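Local atomic coordinates of ornithine aminotransferase (Plasmodium falciparum, PDB entry 3LG0), a protein that catalyses the pyridoxal-phosphate-dependent transfer of the delta-amino group of L-ornithine to 2-oxoglutarate, yielding glutamate semialdehyde and L-glutamate. Residues G204-G207 and V208-P211; I258-G261 and K262-G266; K131-E135 and N136-I140; K187-D191 and P192-A196. All coordinates share one frame; numbering follows the deposited sequence.

Interaction 1: G204-G207 and V208-P211; sequences GEAG and VIVP
The flat peptide carbonyl of G204 is approached on a single face by two backbone donors, G207 N and V208 N. The bond within the turn, from G207 N to G204 O, is 2.8 Å long. V208 N reaches the same oxygen at 3.2 Å, its N-H pointing at G204 O with an angle of 156° and the donor tilted 32° from the carbonyl plane. One oxygen thus accepts twice from neighbouring residues, which fixes how the chain leaves the turn. E205 and A206, with helix-like backbone angles, form its corner as in a type I turn, and G207 follows with a positive phi of 111° that suits glycine. V208 and I209 then both face Q203, the pattern of a G1 beta bulge. The bulge belongs to the loop between strand 194-199 and helix 215-226. Around the turn the apolar element is small: CG1 of I209, anti to its own carbonyl carbon, is thereby brought beside the methyl CB of A206, 3.9 Å away, while CD1 of I209 reaches towards the carbonyl oxygens of A206 and G207. From strand 340-346, R344 hydrogen-bonds G207 O through NH2 and V208 O through NE.

Interaction 2: I258-G261 and K262-G266; sequences ILLG and KALSG
The carbonyl oxygen of G261 accepts the N-H of L264 at 3.0 Å, N to O. The bond is nearly straight at the hydrogen (171°), yet the donor stands above the carbonyl plane, 53° out of it, and so lies off the lone pairs. This bond closes the turn by which strand 257-260 of the central mixed sheet passes into the short 3-10 segment 263-265. In class-III aminotransferases this is the place of the lysine that carries pyridoxal phosphate; K262 is inferred to be that residue, and here it has no cofactor attached. K262 and A263 are the two corner residues of the turn, K262 with a positive phi of 49°. The lysine side chain starts with CG anti to the carbonyl carbon, bends at chi2, and then runs extended, carrying NZ away from strand residues 258-260. It packs against Q236 and against S291 of the second subunit, consistent with a cofactor site built near the dimer interface. L264 points back to the strand end instead: CD1 lies 4.0 Å from G261 CA and 4.1 Å from CB of L260, laying the isobutyl group over the glycine. C303 of helix 297-312 and A273 of strand 272-276 also touch L264. Beyond it, S265 OG is hydrogen-bonded to Y269 O and makes a weak hydrogen bond with Y293 OH of the second subunit. The 3-10 segment closes with G266 N donating to A263 O at 2.9 Å.

Interaction 3: K131-E135 and N136-I140; sequences KKIPE and NSAKI
With chi1 at 71°, S137 sets OG between its backbone N and its carbonyl carbon, and from there the hydroxyl reaches back over the chain to P134. In I133 it is CG2 that stands anti to the backbone N, which sends this methyl towards S137 and A138. The serine hydroxyl donates to P134 O at 2.9 Å, coming from above the carbonyl plane, 61° out of it, so neither lone pair is met head-on. P134 N-terminal to the bend, E135 and N136 at the corner and S137 after it make a type II beta turn. N136 takes the corner position with positive phi (64°). Across the mouth of the turn it is the serine side chain, not its backbone N, that supplies the hydrogen bond to P134 O. The turn belongs to the connection from helix 112-129 to strand 139-143, the alpha-to-beta passage into the mostly parallel sheet of the aminotransferase fold that holds strands 139-143 and 194-199. CG2 of I133 approaches A138 CA at 3.9 Å and S137 OG at 4.0 Å, so one methyl touches the serine hydroxyl and the A138 backbone. I133 and A138 are buried together against C195 of the neighbouring strand. Helix 112-129 fixes the backbone of A138 from both ends: Y128 OH bonds to A138 N and R124 NE to A138 O.

Interaction 4: K187-D191 and P192-A196; sequences KELQD and PNVCA
D191 accepts two hydrogen bonds from the residues after it, from N193 N and, weakly, from V194 N, where the chain passes from helix 182-189 to strand 194-199, an alpha-to-beta connection of the mostly parallel sheet that also holds strand 139-143. N193 N donates to D191 OD1 at 3.1 Å and 167°, which makes an Asx turn, nested in the type I beta turn from D191 to V194. The carboxylate oxygen is met from above its plane, 50° out of it. The weak bond, V194 N to D191 O at 3.3 Å, closes the beta turn, and the Asx bond reinforces the same bend. CG of D191 stands anti to the backbone N (chi1 -165°), and this swings OD1 over the start of the turn. There it lies 3.0 Å from P192 N, which has no hydrogen to give, so that approach is simple packing. Of the polar side chains on the helix side, Q190 hydrogen-bonds Y226 through OE1. Van der Waals contacts complete the bend. V194 is turned toward the helix end, and its CG2 rests 3.6 Å from E188 O and makes an apolar contact with CB of D191 at 3.8 Å. I141 of the adjacent strand 139-143 and L175 of the next strand, 174-177, pack on V194 as well. The apolar side chains of L189 and V194 cross at about a right angle, meeting at L189 CD2 and V194 CG1, 4.1 Å apart.

Interactions 3 and 4 form one neighbourhood, their centres about 10 Å apart. Both turns deliver the chain into adjacent parallel strands, 139-143 and 194-199, whose starts are probably hydrogen-bonded through K139 N to N193 O (2.7 Å) and K139 O to C195 N (2.9 Å). Interaction 2 takes in the end of strand 257-260 of the same sheet; its centre is about 29 Å from the centres of interactions 3 and 4, with nearest atoms about 10 Å apart, and K262, the probable cofactor lysine, lies beyond the strand end. Interaction 1 lies nearer this probable cofactor site: its centre is about 18 Å from that of interaction 2, nearest atoms about 10 Å apart, and G204 is about 11 Å from the side chain of K262.

Interaction 1: G204-G207 and V208-P211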
ATOM      1  N   GLY A 204      13.751  15.364  -3.839  1.00 40.60           N
ATOM      2  CA  GLY A 204      14.459  14.132  -3.547  1.00 42.93           C
ATOM      3  C   GLY A 204      14.919  13.431  -4.808  1.00 44.27           C
ATOM      4  O   GLY A 204      16.120  13.313  -5.075  1.00 35.51           O
ATOM      5  N   GLU A 205      13.949  12.969  -5.585  1.00 38.30           N
ATOM      6  CA  GLU A 205      14.216  12.232  -6.810  1.00 47.30           C
ATOM      7  C   GLU A 205      15.080  13.005  -7.815  1.00 50.56           C
ATOM      8  O   GLU A 205      15.788  12.402  -8.619  1.00 52.64           O
ATOM      9  CB  GLU A 205      12.901  11.774  -7.456  1.00 46.05           C
ATOM     10  CG  GLU A 205      13.081  10.891  -8.700  1.00 83.04           C
ATOM     11  CD  GLU A 205      13.816   9.576  -8.417  1.00 87.75           C
ATOM     12  OE1 GLU A 205      14.295   8.939  -9.386  1.00 81.25           O
ATOM     13  OE2 GLU A 205      13.918   9.181  -7.232  1.00 86.17           O
ATOM     14  N   ALA A 206      15.034  14.335  -7.772  1.00 41.51           N
ATOM     15  CA  ALA A 206      15.836  15.131  -8.696  1.00 43.13           C
ATOM     16  C   ALA A 206      17.305  15.158  -8.280  1.00 45.17           C
ATOM     17  O   ALA A 206      18.154  15.661  -9.012  1.00 45.02           O
ATOM     18  CB  ALA A 206      15.295  16.550  -8.816  1.00 36.82           C
ATOM     19  N   GLY A 207      17.597  14.626  -7.100  1.00 36.42           N
ATOM     20  CA  GLY A 207      18.967  14.545  -6.631  1.00 39.99           C
ATOM     21  C   GLY A 207      19.250  15.453  -5.459  1.00 31.33           C
ATOM     22  O   GLY A 207      20.329  16.008  -5.345  1.00 33.97           O
ATOM     23  N   VAL A 208      18.275  15.592  -4.575  1.00 38.75           N
ATOM     24  CA  VAL A 208      18.420  16.455  -3.401  1.00 37.04           C
ATOM     25  C   VAL A 208      18.709  17.913  -3.797  1.00 41.01           C
ATOM     26  O   VAL A 208      19.807  18.445  -3.580  1.00 39.00           O
ATOM     27  CB  VAL A 208      19.458  15.903  -2.410  1.00 31.30           C
ATOM     28  CG1 VAL A 208      19.513  16.770  -1.156  1.00 32.31           C
ATOM     29  CG2 VAL A 208      19.124  14.450  -2.059  1.00 26.57           C
ATOM     30  N   ILE A 209      17.700  18.544  -4.399  1.00 40.66           N
ATOM     31  CA  ILE A 209      17.773  19.951  -4.756  1.00 39.30           C
ATOM     32  C   ILE A 209      17.165  20.829  -3.666  1.00 40.17           C
ATOM     33  O   ILE A 209      15.958  20.803  -3.439  1.00 43.00           O
ATOM     34  CB  ILE A 209      17.053  20.241  -6.072  1.00 43.14           C
ATOM     35  CG1 ILE A 209      17.546  19.295  -7.166  1.00 40.91           C
ATOM     36  CG2 ILE A 209      17.266  21.694  -6.473  1.00 37.72           C
ATOM     37  CD1 ILE A 209      19.042  19.330  -7.351  1.00 43.36           C
ATOM     38  N   VAL A 210      18.016  21.605  -2.999  1.00 36.57           N
ATOM     39  CA  VAL A 210      17.604  22.533  -1.952  1.00 39.72           C
ATOM     40  C   VAL A 210      17.169  23.882  -2.547  1.00 46.06           C
ATOM     41  O   VAL A 210      17.835  24.423  -3.433  1.00 40.90           O
ATOM     42  CB  VAL A 210      18.757  22.761  -0.948  1.00 39.56           C
ATOM     43  CG1 VAL A 210      18.302  23.630   0.209  1.00 43.84           C
ATOM     44  CG2 VAL A 210      19.282  21.421  -0.420  1.00 33.18           C
ATOM     45  N   PRO A 211      16.047  24.437  -2.061  1.00 43.84           N
ATOM     46  CA  PRO A 211      15.566  25.699  -2.634  1.00 51.40           C
ATOM     47  C   PRO A 211      16.314  26.904  -2.055  1.00 43.23           C
ATOM     48  O   PRO A 211      16.812  26.827  -0.933  1.00 41.62           O
ATOM     49  CB  PRO A 211      14.094  25.754  -2.182  1.00 39.65           C
ATOM     50  CG  PRO A 211      13.921  24.648  -1.167  1.00 44.54           C
ATOM     51  CD  PRO A 211      15.269  24.048  -0.878  1.00 40.28           C
TER

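Interaction 2: I258-G261 and K262-G266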
ATOM      1  N   ILE A 258      -0.488  18.975   4.055  1.00 29.09           N
ATOM      2  CA  ILE A 258       0.770  18.252   4.234  1.00 27.16           C
ATOM      3  C   ILE A 258       0.603  16.778   3.868  1.00 29.00           C
ATOM      4  O   ILE A 258      -0.395  16.163   4.252  1.00 27.44           O
ATOM      5  CB  ILE A 258       1.243  18.322   5.689  1.00 33.82           C
ATOM      6  CG1 ILE A 258       1.442  19.772   6.120  1.00 32.00           C
ATOM      7  CG2 ILE A 258       2.551  17.529   5.871  1.00 34.11           C
ATOM      8  CD1 ILE A 258       2.705  20.394   5.600  1.00 34.04           C
ATOM      9  N   LEU A 259       1.571  16.227   3.123  1.00 26.53           N
ATOM     10  CA  LEU A 259       1.687  14.772   2.904  1.00 28.78           C
ATOM     11  C   LEU A 259       2.820  14.168   3.756  1.00 28.66           C
ATOM     12  O   LEU A 259       3.961  14.640   3.719  1.00 24.86           O
ATOM     13  CB  LEU A 259       1.987  14.430   1.438  1.00 24.95           C
ATOM     14  CG  LEU A 259       1.235  15.042   0.271  1.00 33.63           C
ATOM     15  CD1 LEU A 259       1.413  14.136  -0.949  1.00 27.23           C
ATOM     16  CD2 LEU A 259      -0.210  15.184   0.626  1.00 21.44           C
ATOM     17  N   LEU A 260       2.518  13.100   4.483  1.00 21.14           N
ATOM     18  CA  LEU A 260       3.511  12.416   5.301  1.00 19.15           C
ATOM     19  C   LEU A 260       3.564  10.935   4.951  1.00 24.13           C
ATOM     20  O   LEU A 260       2.585  10.373   4.459  1.00 21.03           O
ATOM     21  CB  LEU A 260       3.167  12.543   6.791  1.00 20.76           C
ATOM     22  CG  LEU A 260       3.159  13.922   7.463  1.00 25.22           C
ATOM     23  CD1 LEU A 260       2.701  13.802   8.914  1.00 24.87           C
ATOM     24  CD2 LEU A 260       4.548  14.537   7.407  1.00 23.06           C
ATOM     25  N   GLY A 261       4.707  10.300   5.217  1.00 26.51           N
ATOM     26  CA  GLY A 261       4.842   8.856   5.032  1.00 31.95           C
ATOM     27  C   GLY A 261       6.131   8.287   5.600  1.00 26.93           C
ATOM     28  O   GLY A 261       6.678   8.841   6.535  1.00 31.22           O
ATOM     29  N   LYS A 262       6.606   7.178   5.037  1.00 32.77           N
ATOM     30  CA  LYS A 262       7.915   6.601   5.374  1.00 33.62           C
ATOM     31  C   LYS A 262       8.177   6.454   6.867  1.00 30.14           C
ATOM     32  O   LYS A 262       7.846   5.429   7.451  1.00 26.14           O
ATOM     33  CB  LYS A 262       9.062   7.392   4.728  1.00 33.28           C
ATOM     34  CG  LYS A 262       8.964   7.529   3.214  1.00 31.76           C
ATOM     35  CD  LYS A 262       8.828   6.177   2.536  1.00 37.31           C
ATOM     36  CE  LYS A 262       8.983   6.282   1.014  1.00 41.81           C
ATOM     37  NZ  LYS A 262       8.766   4.954   0.329  1.00 44.18           N
ATOM     38  N   ALA A 263       8.791   7.467   7.476  1.00 28.94           N
ATOM     39  CA  ALA A 263       9.123   7.397   8.900  1.00 31.02           C
ATOM     40  C   ALA A 263       7.906   7.342   9.840  1.00 32.02           C
ATOM     41  O   ALA A 263       8.048   7.002  11.014  1.00 25.61           O
ATOM     42  CB  ALA A 263      10.086   8.519   9.299  1.00 25.33           C
ATOM     43  N   LEU A 264       6.712   7.632   9.320  1.00 28.45           N
ATOM     44  CA  LEU A 264       5.481   7.498  10.124  1.00 24.85           C
ATOM     45  C   LEU A 264       5.412   6.184  10.880  1.00 24.20           C
ATOM     46  O   LEU A 264       4.709   6.080  11.880  1.00 26.07           O
ATOM     47  CB  LEU A 264       4.234   7.595   9.260  1.00 19.77           C
ATOM     48  CG  LEU A 264       3.606   8.963   8.990  1.00 29.95           C
ATOM     49  CD1 LEU A 264       2.380   8.788   8.122  1.00 23.23           C
ATOM     50  CD2 LEU A 264       3.247   9.676  10.296  1.00 25.68           C
ATOM     51  N   SER A 265       6.131   5.174  10.391  1.00 22.74           N
ATOM     52  CA  SER A 265       6.031   3.841  10.958  1.00 20.37           C
ATOM     53  C   SER A 265       7.365   3.319  11.469  1.00 21.16           C
ATOM     54  O   SER A 265       7.459   2.181  11.918  1.00 20.74           O
ATOM     55  CB  SER A 265       5.529   2.867   9.897  1.00 21.51           C
ATOM     56  OG  SER A 265       6.568   2.546   8.991  1.00 25.91           O
ATOM     57  N   GLY A 266       8.403   4.132  11.377  1.00 21.81           N
ATOM     58  CA  GLY A 266       9.735   3.621  11.644  1.00 26.93           C
ATOM     59  C   GLY A 266      10.017   2.336  10.889  1.00 29.49           C
ATOM     60  O   GLY A 266      10.722   1.453  11.392  1.00 37.71           O
TER

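Interaction 3: K131-E135 and N136-I140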
ATOM      1  N   LYS A 131     -13.556  26.703  -4.800  1.00 54.55           N
ATOM      2  CA  LYS A 131     -13.088  27.712  -5.741  1.00 50.77           C
ATOM      3  C   LYS A 131     -13.979  27.788  -6.985  1.00 58.84           C
ATOM      4  O   LYS A 131     -13.791  28.638  -7.852  1.00 60.10           O
ATOM      5  CB  LYS A 131     -11.632  27.433  -6.125  1.00 49.47           C
ATOM      6  CG  LYS A 131     -10.989  28.524  -6.944  1.00 50.60           C
ATOM      7  CD  LYS A 131      -9.489  28.527  -6.766  1.00 51.18           C
ATOM      8  CE  LYS A 131      -8.856  29.674  -7.537  1.00 63.34           C
ATOM      9  NZ  LYS A 131      -7.372  29.610  -7.538  1.00 59.42           N
ATOM     10  N   LYS A 132     -14.951  26.887  -7.061  1.00 58.39           N
ATOM     11  CA  LYS A 132     -15.925  26.877  -8.152  1.00 61.58           C
ATOM     12  C   LYS A 132     -15.317  26.740  -9.550  1.00 63.39           C
ATOM     13  O   LYS A 132     -15.863  27.254 -10.526  1.00 70.48           O
ATOM     14  CB  LYS A 132     -16.844  28.106  -8.074  1.00 58.19           C
ATOM     15  CG  LYS A 132     -17.854  28.043  -6.933  1.00 54.83           C
ATOM     16  CD  LYS A 132     -18.700  26.774  -7.030  1.00 66.46           C
ATOM     17  CE  LYS A 132     -19.641  26.636  -5.845  1.00 66.95           C
ATOM     18  NZ  LYS A 132     -18.955  27.000  -4.579  1.00 45.83           N
ATOM     19  N   ILE A 133     -14.198  26.032  -9.650  1.00 60.13           N
ATOM     20  CA  ILE A 133     -13.580  25.802 -10.948  1.00 54.37           C
ATOM     21  C   ILE A 133     -14.507  24.981 -11.836  1.00 55.52           C
ATOM     22  O   ILE A 133     -15.179  24.070 -11.355  1.00 61.12           O
ATOM     23  CB  ILE A 133     -12.202  25.123 -10.797  1.00 53.83           C
ATOM     24  CG1 ILE A 133     -11.226  26.080 -10.106  1.00 48.92           C
ATOM     25  CG2 ILE A 133     -11.649  24.677 -12.149  1.00 44.98           C
ATOM     26  CD1 ILE A 133      -9.865  25.495  -9.859  1.00 47.03           C
ATOM     27  N   PRO A 134     -14.569  25.323 -13.136  1.00 63.89           N
ATOM     28  CA  PRO A 134     -15.402  24.588 -14.096  1.00 65.82           C
ATOM     29  C   PRO A 134     -15.090  23.104 -14.067  1.00 68.09           C
ATOM     30  O   PRO A 134     -13.955  22.731 -13.765  1.00 74.58           O
ATOM     31  CB  PRO A 134     -14.995  25.187 -15.440  1.00 71.24           C
ATOM     32  CG  PRO A 134     -14.584  26.581 -15.107  1.00 70.26           C
ATOM     33  CD  PRO A 134     -13.936  26.506 -13.748  1.00 70.63           C
ATOM     34  N   GLU A 135     -16.077  22.274 -14.388  1.00 72.15           N
ATOM     35  CA  GLU A 135     -15.943  20.826 -14.246  1.00 74.59           C
ATOM     36  C   GLU A 135     -14.854  20.224 -15.133  1.00 75.79           C
ATOM     37  O   GLU A 135     -14.608  20.696 -16.245  1.00 73.05           O
ATOM     38  CB  GLU A 135     -17.284  20.145 -14.512  1.00 80.86           C
ATOM     39  CG  GLU A 135     -18.404  20.635 -13.605  1.00 99.26           C
ATOM     40  CD  GLU A 135     -19.764  20.079 -13.992  1.00119.14           C
ATOM     41  OE1 GLU A 135     -19.909  19.577 -15.131  1.00109.22           O
ATOM     42  OE2 GLU A 135     -20.691  20.149 -13.155  1.00121.08           O
ATOM     43  N   ASN A 136     -14.201  19.187 -14.610  1.00 75.92           N
ATOM     44  CA  ASN A 136     -13.226  18.392 -15.358  1.00 61.79           C
ATOM     45  C   ASN A 136     -11.982  19.149 -15.811  1.00 62.05           C
ATOM     46  O   ASN A 136     -11.190  18.641 -16.606  1.00 69.45           O
ATOM     47  CB  ASN A 136     -13.900  17.704 -16.546  1.00 64.61           C
ATOM     48  CG  ASN A 136     -14.630  16.432 -16.141  1.00 82.03           C
ATOM     49  OD1 ASN A 136     -14.109  15.625 -15.362  1.00 74.00           O
ATOM     50  ND2 ASN A 136     -15.839  16.244 -16.668  1.00 79.38           N
ATOM     51  N   SER A 137     -11.795  20.353 -15.283  1.00 56.57           N
ATOM     52  CA  SER A 137     -10.702  21.202 -15.734  1.00 51.89           C
ATOM     53  C   SER A 137      -9.862  21.790 -14.601  1.00 49.79           C
ATOM     54  O   SER A 137      -9.102  22.736 -14.817  1.00 56.23           O
ATOM     55  CB  SER A 137     -11.239  22.324 -16.621  1.00 60.95           C
ATOM     56  OG  SER A 137     -11.966  23.265 -15.852  1.00 64.45           O
ATOM     57  N   ALA A 138      -9.980  21.234 -13.401  1.00 48.98           N
ATOM     58  CA  ALA A 138      -9.127  21.676 -12.306  1.00 41.23           C
ATOM     59  C   ALA A 138      -7.688  21.278 -12.618  1.00 42.10           C
ATOM     60  O   ALA A 138      -7.397  20.123 -12.946  1.00 44.83           O
ATOM     61  CB  ALA A 138      -9.586  21.088 -10.988  1.00 41.13           C
ATOM     62  N   LYS A 139      -6.791  22.245 -12.535  1.00 35.74           N
ATOM     63  CA  LYS A 139      -5.401  22.011 -12.868  1.00 45.62           C
ATOM     64  C   LYS A 139      -4.528  22.039 -11.625  1.00 39.30           C
ATOM     65  O   LYS A 139      -4.737  22.854 -10.734  1.00 44.07           O
ATOM     66  CB  LYS A 139      -4.916  23.060 -13.873  1.00 52.25           C
ATOM     67  CG  LYS A 139      -5.442  22.858 -15.272  1.00 55.46           C
ATOM     68  CD  LYS A 139      -5.045  24.010 -16.184  1.00 62.98           C
ATOM     69  CE  LYS A 139      -5.590  23.798 -17.592  1.00 67.42           C
ATOM     70  NZ  LYS A 139      -7.075  23.600 -17.615  1.00 59.95           N
ATOM     71  N   ILE A 140      -3.559  21.134 -11.570  1.00 39.88           N
ATOM     72  CA  ILE A 140      -2.585  21.114 -10.486  1.00 39.83           C
ATOM     73  C   ILE A 140      -1.198  21.440 -11.032  1.00 44.11           C
ATOM     74  O   ILE A 140      -0.757  20.900 -12.050  1.00 36.07           O
ATOM     75  CB  ILE A 140      -2.520  19.735  -9.782  1.00 42.11           C
ATOM     76  CG1 ILE A 140      -3.867  19.361  -9.173  1.00 32.35           C
ATOM     77  CG2 ILE A 140      -1.407  19.727  -8.715  1.00 30.81           C
ATOM     78  CD1 ILE A 140      -3.955  17.883  -8.764  1.00 32.86           C
TER

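Interaction 4: K187-D191 and P192-A196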
ATOM      1  N   LYS A 187       3.370  32.903 -13.042  1.00 59.18           N
ATOM      2  CA  LYS A 187       2.904  32.890 -14.422  1.00 64.45           C
ATOM      3  C   LYS A 187       1.826  31.826 -14.625  1.00 71.14           C
ATOM      4  O   LYS A 187       0.876  32.025 -15.387  1.00 71.57           O
ATOM      5  CB  LYS A 187       4.082  32.629 -15.361  1.00 70.82           C
ATOM      6  CG  LYS A 187       3.873  33.044 -16.806  1.00 74.62           C
ATOM      7  CD  LYS A 187       4.983  32.471 -17.679  1.00 84.74           C
ATOM      8  CE  LYS A 187       5.244  33.320 -18.912  1.00 85.93           C
ATOM      9  NZ  LYS A 187       5.947  34.601 -18.588  1.00 90.44           N
ATOM     10  N   GLU A 188       1.976  30.693 -13.943  1.00 74.85           N
ATOM     11  CA  GLU A 188       1.032  29.579 -14.069  1.00 62.55           C
ATOM     12  C   GLU A 188      -0.161  29.717 -13.128  1.00 53.30           C
ATOM     13  O   GLU A 188      -1.265  29.284 -13.453  1.00 54.15           O
ATOM     14  CB  GLU A 188       1.733  28.245 -13.827  1.00 58.95           C
ATOM     15  CG  GLU A 188       2.651  27.818 -14.952  1.00 61.92           C
ATOM     16  CD  GLU A 188       1.893  27.264 -16.143  1.00 72.54           C
ATOM     17  OE1 GLU A 188       0.679  27.537 -16.253  1.00 82.54           O
ATOM     18  OE2 GLU A 188       2.505  26.554 -16.971  1.00 75.74           O
ATOM     19  N   LEU A 189       0.070  30.311 -11.962  1.00 48.07           N
ATOM     20  CA  LEU A 189      -1.005  30.630 -11.035  1.00 55.85           C
ATOM     21  C   LEU A 189      -2.068  31.557 -11.648  1.00 69.99           C
ATOM     22  O   LEU A 189      -3.198  31.614 -11.156  1.00 72.86           O
ATOM     23  CB  LEU A 189      -0.439  31.254  -9.760  1.00 49.81           C
ATOM     24  CG  LEU A 189       0.287  30.280  -8.836  1.00 52.72           C
ATOM     25  CD1 LEU A 189       0.753  30.961  -7.553  1.00 56.23           C
ATOM     26  CD2 LEU A 189      -0.634  29.120  -8.515  1.00 59.53           C
ATOM     27  N   GLN A 190      -1.708  32.277 -12.712  1.00 73.01           N
ATOM     28  CA  GLN A 190      -2.643  33.191 -13.378  1.00 78.52           C
ATOM     29  C   GLN A 190      -3.889  32.426 -13.791  1.00 71.28           C
ATOM     30  O   GLN A 190      -5.010  32.889 -13.588  1.00 81.29           O
ATOM     31  CB  GLN A 190      -2.027  33.866 -14.626  1.00 75.54           C
ATOM     32  CG  GLN A 190      -0.645  34.509 -14.462  1.00 75.37           C
ATOM     33  CD  GLN A 190      -0.616  35.674 -13.487  1.00 75.00           C
ATOM     34  OE1 GLN A 190      -1.394  35.724 -12.534  1.00 73.73           O
ATOM     35  NE2 GLN A 190       0.306  36.610 -13.710  1.00 68.48           N
ATOM     36  N   ASP A 191      -3.684  31.255 -14.381  1.00 65.43           N
ATOM     37  CA  ASP A 191      -4.787  30.401 -14.811  1.00 61.47           C
ATOM     38  C   ASP A 191      -5.774  30.209 -13.658  1.00 65.07           C
ATOM     39  O   ASP A 191      -5.410  29.731 -12.584  1.00 66.37           O
ATOM     40  CB  ASP A 191      -4.253  29.060 -15.317  1.00 53.02           C
ATOM     41  CG  ASP A 191      -5.280  28.279 -16.107  1.00 64.13           C
ATOM     42  OD1 ASP A 191      -6.484  28.589 -15.992  1.00 73.98           O
ATOM     43  OD2 ASP A 191      -4.883  27.342 -16.840  1.00 65.87           O
ATOM     44  N   PRO A 192      -7.026  30.633 -13.869  1.00 76.47           N
ATOM     45  CA  PRO A 192      -8.081  30.579 -12.850  1.00 73.85           C
ATOM     46  C   PRO A 192      -8.472  29.142 -12.525  1.00 59.61           C
ATOM     47  O   PRO A 192      -9.090  28.894 -11.491  1.00 54.59           O
ATOM     48  CB  PRO A 192      -9.252  31.294 -13.540  1.00 71.98           C
ATOM     49  CG  PRO A 192      -8.975  31.103 -15.011  1.00 70.78           C
ATOM     50  CD  PRO A 192      -7.495  31.314 -15.087  1.00 73.92           C
ATOM     51  N   ASN A 193      -8.114  28.210 -13.403  1.00 59.37           N
ATOM     52  CA  ASN A 193      -8.464  26.809 -13.220  1.00 61.22           C
ATOM     53  C   ASN A 193      -7.463  26.017 -12.375  1.00 57.79           C
ATOM     54  O   ASN A 193      -7.552  24.799 -12.269  1.00 56.00           O
ATOM     55  CB  ASN A 193      -8.650  26.135 -14.571  1.00 62.47           C
ATOM     56  CG  ASN A 193      -9.730  26.788 -15.391  1.00 65.06           C
ATOM     57  OD1 ASN A 193     -10.766  27.185 -14.863  1.00 65.91           O
ATOM     58  ND2 ASN A 193      -9.497  26.905 -16.692  1.00 75.57           N
ATOM     59  N   VAL A 194      -6.513  26.713 -11.771  1.00 45.13           N
ATOM     60  CA  VAL A 194      -5.539  26.066 -10.913  1.00 46.96           C
ATOM     61  C   VAL A 194      -6.118  25.938  -9.513  1.00 52.25           C
ATOM     62  O   VAL A 194      -6.622  26.915  -8.957  1.00 43.47           O
ATOM     63  CB  VAL A 194      -4.217  26.859 -10.881  1.00 45.43           C
ATOM     64  CG1 VAL A 194      -3.261  26.287  -9.849  1.00 42.67           C
ATOM     65  CG2 VAL A 194      -3.591  26.869 -12.260  1.00 45.06           C
ATOM     66  N   CYS A 195      -6.060  24.731  -8.952  1.00 41.90           N
ATOM     67  CA  CYS A 195      -6.588  24.496  -7.606  1.00 40.09           C
ATOM     68  C   CYS A 195      -5.471  24.322  -6.568  1.00 43.29           C
ATOM     69  O   CYS A 195      -5.656  24.606  -5.376  1.00 40.43           O
ATOM     70  CB  CYS A 195      -7.515  23.271  -7.600  1.00 38.68           C
ATOM     71  SG  CYS A 195      -6.681  21.736  -8.150  1.00 42.34           S
ATOM     72  N   ALA A 196      -4.310  23.851  -7.020  1.00 45.90           N
ATOM     73  CA  ALA A 196      -3.221  23.563  -6.090  1.00 42.54           C
ATOM     74  C   ALA A 196      -1.837  23.582  -6.718  1.00 31.66           C
ATOM     75  O   ALA A 196      -1.666  23.362  -7.916  1.00 37.56           O
ATOM     76  CB  ALA A 196      -3.461  22.219  -5.377  1.00 24.86           C
TER